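Local coordinates for protein trichothecene 3-O-acetyltransferase (Gibberella zeae, PDB 2RKV) that transfers an acetyl group from acetyl-coenzyme A to the 3-hydroxyl of trichothecene mycotoxins such as T-2, as a member of the BAHD acyltransferase superfamily, at residues S94-I98 / E99-K103; N142-G146 / G147-T151. All coordinates share one frame; numbering follows the deposited sequence.

Interaction 1: S94-I98 / E99-K103; sequences SAPTI and EGMRK
Thr-97 is the N-cap of helix 98-104, its OG1 accepting from Gly-100 N, so this is a local capping contact in which the loop following strand 83-88 turns into the first turn of a helix. The evidence is the bond from Gly-100 N to Thr-97 OG1, 2.9 Å long with an N-H...O angle of 150°. With chi1 at 60°, the Thr-97 hydroxyl is tucked over the backbone and faces the first turn, where helix N-H groups lack a carbonyl from a preceding turn. The regular i to i+4 pattern begins at the same residue: Met-101 N donates to Thr-97 O at 2.9 Å, and Arg-102 N follows with Ile-98 O at 3.0 Å.

Two side-chain contacts flank the cap. Met-101 is modelled in two conformers, and in one of them its methyl CE lies 3.7 Å from Pro-96 CB, a tentative contact; Tyr-106, Met-110 and Phe-111 also touch Met-101. On another side of the helix the extended Arg-102 side chain passes Ile-98, a buried residue that also faces strand 20-28.

The charged end of Arg-102 is held from two directions. Its NH1 gives Glu-99 OE2 a salt bridge of 3.0 Å, one helical turn apart, while NE pairs with Glu-398, which ties the helix to a distant part of the chain. The bond to Glu-99 is bent, and meets OE2 on its syn side but 31° out of the carboxylate plane. Glu-99 reaches it by folding at chi2, which carries OE2 to 4.0 Å from Ile-98 CG2. Ile-98 CG1 covers the centre of one face of the Arg-102 guanidinium, 3.5 Å from Arg-102 CZ.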
loop_
_atom_site.group_PDB
_atom_site.type_symbol
_atom_site.label_atom_id
_atom_site.label_comp_id
_atom_site.label_asym_id
_atom_site.label_seq_id
_atom_site.Cartn_x
_atom_site.Cartn_y
_atom_site.Cartn_z
ATOM N N SER A 94 11.766 23.266 10.666
ATOM C CA SER A 94 10.483 22.742 10.184
ATOM C C SER A 94 10.443 21.211 10.124
ATOM O O SER A 94 9.377 20.621 9.908
ATOM C CB SER A 94 10.138 23.339 8.816
ATOM O OG SER A 94 10.948 22.787 7.794
ATOM N N ALA A 95 11.597 20.574 10.323
ATOM C CA ALA A 95 11.715 19.115 10.227
ATOM C C ALA A 95 11.353 18.433 11.551
ATOM O O ALA A 95 11.443 19.054 12.615
ATOM C CB ALA A 95 13.138 18.724 9.791
ATOM N N PRO A 96 10.945 17.148 11.498
ATOM C CA PRO A 96 10.762 16.436 12.761
ATOM C C PRO A 96 12.076 16.116 13.462
ATOM O O PRO A 96 13.148 16.175 12.848
ATOM C CB PRO A 96 10.059 15.135 12.336
ATOM C CG PRO A 96 10.495 14.914 10.942
ATOM C CD PRO A 96 10.612 16.301 10.335
ATOM N N THR A 97 11.976 15.779 14.742
ATOM C CA THR A 97 13.112 15.354 15.558
ATOM C C THR A 97 12.727 14.024 16.189
ATOM O O THR A 97 11.535 13.720 16.291
ATOM C CB THR A 97 13.388 16.350 16.700
ATOM O OG1 THR A 97 12.233 16.432 17.548
ATOM C CG2 THR A 97 13.710 17.743 16.145
ATOM N N ILE A 98 13.711 13.252 16.644
ATOM C CA ILE A 98 13.419 11.964 17.290
ATOM C C ILE A 98 12.531 12.163 18.523
ATOM O O ILE A 98 11.578 11.408 18.738
ATOM C CB ILE A 98 14.705 11.134 17.629
ATOM C CG1 ILE A 98 14.348 9.669 17.920
ATOM C CG2 ILE A 98 15.479 11.711 18.802
ATOM C CD1 ILE A 98 13.870 8.902 16.740
ATOM N N GLU A 99 12.821 13.197 19.310
ATOM C CA GLU A 99 12.022 13.456 20.512
ATOM C C GLU A 99 10.614 13.975 20.199
ATOM O O GLU A 99 9.648 13.595 20.871
ATOM C CB GLU A 99 12.775 14.361 21.497
ATOM C CG GLU A 99 13.988 13.678 22.140
ATOM C CD GLU A 99 13.665 12.325 22.789
ATOM O OE1 GLU A 99 12.601 12.184 23.437
ATOM O OE2 GLU A 99 14.488 11.394 22.656
ATOM N N GLY A 100 10.492 14.806 19.165
ATOM C CA GLY A 100 9.185 15.284 18.685
ATOM C C GLY A 100 8.313 14.130 18.222
ATOM O O GLY A 100 7.117 14.057 18.547
ATOM N N MET A 101 8.929 13.221 17.468
ATOM C CA MET A 101 8.284 11.987 16.997
ATOM C C MET A 101 7.778 11.148 18.161
ATOM O O MET A 101 6.626 10.710 18.188
ATOM C CB MET A 101 9.286 11.141 16.198
ATOM C CG MET A 101 9.514 11.594 14.776
ATOM S SD MET A 101 8.186 11.085 13.668
ATOM C CE MET A 101 8.878 11.594 12.100
ATOM N N ARG A 102 8.668 10.899 19.113
ATOM C CA ARG A 102 8.333 10.063 20.263
ATOM C C ARG A 102 7.197 10.662 21.092
ATOM O O ARG A 102 6.250 9.955 21.449
ATOM C CB ARG A 102 9.573 9.803 21.122
ATOM C CG ARG A 102 10.556 8.868 20.446
ATOM C CD ARG A 102 11.936 8.948 21.068
ATOM N NE ARG A 102 12.824 7.932 20.514
ATOM C CZ ARG A 102 14.108 7.788 20.829
ATOM N NH1 ARG A 102 14.681 8.609 21.701
ATOM N NH2 ARG A 102 14.819 6.820 20.262
ATOM N N LYS A 103 7.280 11.962 21.376
ATOM C CA LYS A 103 6.252 12.641 22.174
ATOM C C LYS A 103 4.862 12.585 21.519
ATOM O O LYS A 103 3.851 12.396 22.210
ATOM C CB LYS A 103 6.661 14.094 22.445
ATOM C CG LYS A 103 5.683 14.878 23.300
#

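Interaction 2: N142-G146 / G147-T151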
loop_
_atom_site.group_PDB
_atom_site.type_symbol
_atom_site.label_atom_id
_atom_site.label_comp_id
_atom_site.label_asym_id
_atom_site.label_seq_id
_atom_site.Cartn_x
_atom_site.Cartn_y
_atom_site.Cartn_z
ATOM N N ASN A 142 17.074 10.629 5.329
ATOM C CA ASN A 142 16.874 11.922 5.982
ATOM C C ASN A 142 17.527 11.907 7.354
ATOM O O ASN A 142 17.126 11.120 8.217
ATOM C CB ASN A 142 15.379 12.214 6.147
ATOM C CG ASN A 142 14.622 12.156 4.840
ATOM O OD1 ASN A 142 14.604 13.125 4.075
ATOM N ND2 ASN A 142 13.975 11.013 4.574
ATOM N N PHE A 143 18.531 12.758 7.567
ATOM C CA PHE A 143 19.094 12.912 8.906
ATOM C C PHE A 143 18.189 13.843 9.702
ATOM O O PHE A 143 17.934 14.965 9.275
ATOM C CB PHE A 143 20.500 13.541 8.910
ATOM C CG PHE A 143 21.477 12.937 7.938
ATOM C CD1 PHE A 143 21.347 11.634 7.451
ATOM C CD2 PHE A 143 22.565 13.690 7.537
ATOM C CE1 PHE A 143 22.284 11.110 6.567
ATOM C CE2 PHE A 143 23.509 13.177 6.660
ATOM C CZ PHE A 143 23.362 11.886 6.164
ATOM N N ILE A 144 17.699 13.387 10.848
ATOM C CA ILE A 144 16.960 14.273 11.746
ATOM C C ILE A 144 17.655 14.288 13.106
ATOM O O ILE A 144 18.501 13.425 13.397
ATOM C CB ILE A 144 15.473 13.851 11.895
ATOM C CG1 ILE A 144 15.368 12.517 12.657
ATOM C CG2 ILE A 144 14.782 13.812 10.515
ATOM C CD1 ILE A 144 13.933 12.140 13.073
ATOM N N LYS A 145 17.325 15.270 13.938
ATOM C CA LYS A 145 17.941 15.331 15.252
ATOM C C LYS A 145 17.703 14.001 15.964
ATOM O O LYS A 145 16.551 13.598 16.177
ATOM C CB LYS A 145 17.394 16.498 16.069
ATOM C CG LYS A 145 18.029 16.601 17.447
ATOM C CD LYS A 145 17.510 17.809 18.210
ATOM C CE LYS A 145 18.132 17.861 19.601
ATOM N NZ LYS A 145 17.695 19.074 20.356
ATOM N N GLY A 146 18.797 13.313 16.279
ATOM C CA GLY A 146 18.754 12.054 17.009
ATOM C C GLY A 146 18.261 10.852 16.221
ATOM O O GLY A 146 17.983 9.795 16.802
ATOM N N GLY A 147 18.169 10.980 14.900
ATOM C CA GLY A 147 17.563 9.901 14.126
ATOM C C GLY A 147 17.845 9.861 12.641
ATOM O O GLY A 147 18.602 10.678 12.094
ATOM N N LEU A 148 17.230 8.879 11.994
ATOM C CA LEU A 148 17.322 8.707 10.555
ATOM C C LEU A 148 15.953 8.267 10.065
ATOM O O LEU A 148 15.343 7.373 10.662
ATOM C CB LEU A 148 18.356 7.623 10.224
ATOM C CG LEU A 148 18.459 7.156 8.771
ATOM C CD1 LEU A 148 19.223 8.180 7.946
ATOM C CD2 LEU A 148 19.131 5.780 8.697
ATOM N N ILE A 149 15.464 8.895 9.000
ATOM C CA ILE A 149 14.259 8.406 8.328
ATOM C C ILE A 149 14.649 7.912 6.951
ATOM O O ILE A 149 15.140 8.685 6.125
ATOM C CB ILE A 149 13.151 9.496 8.207
ATOM C CG1 ILE A 149 12.708 9.968 9.592
ATOM C CG2 ILE A 149 11.954 8.962 7.384
ATOM C CD1 ILE A 149 11.852 11.225 9.556
ATOM N N LEU A 150 14.436 6.619 6.720
ATOM C CA LEU A 150 14.661 6.027 5.413
ATOM C C LEU A 150 13.321 5.930 4.708
ATOM O O LEU A 150 12.398 5.312 5.230
ATOM C CB LEU A 150 15.272 4.627 5.549
ATOM C CG LEU A 150 15.262 3.756 4.280
ATOM C CD1 LEU A 150 16.037 4.411 3.131
ATOM C CD2 LEU A 150 15.794 2.362 4.562
ATOM N N THR A 151 13.213 6.528 3.525
ATOM C CA THR A 151 11.966 6.456 2.768
ATOM C C THR A 151 12.201 5.735 1.448
ATOM O O THR A 151 13.173 6.008 0.746
ATOM C CB THR A 151 11.370 7.852 2.519
ATOM O OG1 THR A 151 11.140 8.501 3.777
ATOM C CG2 THR A 151 10.040 7.758 1.720
#
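Gly-147, Asn-142 and Ile-149 carry most of this antiparallel beta hairpin, whose tight end is a type II turn from Ile-144 to Gly-147. At the turn Gly-147 N donates to Ile-144 O at 2.9 Å and Ile-144 N returns a bond to Gly-147 O at 3.1 Å. Both donors stand at least 50° out of the acceptor's carbonyl plane. Gly-146 takes the positive phi (74°) usual at the third position of such a turn. The CG1 branch of Ile-144 lies 3.6 Å from Gly-147 C, close over the glycine backbone.

Two residues along, Asn-142 and Ile-149 form a hydrogen-bonded pair. Ile-149 O accepts twice: from Asn-142 N at 2.9 Å and from Asn-142 ND2 at 3.0 Å, the donors arriving from opposite faces of its plane. That amide also reaches Gln-140 through OD1 and Ile-116 O through ND2. On the same face Ile-149 CD1 meets Ile-144 CG2 at 4.0 Å.

Strand 83-88 flanks strand 137-144 and strand 20-28 flanks strand 147-155; Ile-144 and Ile-149 both touch side chains of strand 20-28, while Phe-143 and Leu-148 turn to helix 35-52, where Phe-143 stacks on Tyr-35.

Interaction 2 is a buried hairpin inside the five-stranded mixed sheet, whereas interaction 1 is a partly buried helix start with Glu-99 exposed. They adjoin directly, their centres 10 Å apart: Ile-98 N probably donates to Lys-145 O (2.9 Å), so the second residue of the hairpin turn meets the first residue of the helix. Packing reinforces this, with Pro-96 O 3.4 Å from Ile-144 CB. Leu-26 of strand 20-28 joins the two, being shared by Ile-98, Ile-144 and Ile-149. Both contacts rest on backbone bonds, across strands in one and along the helix in the other; interaction 1 adds a hydroxyl cap and an ion pair, interaction 2 a buried side-chain amide.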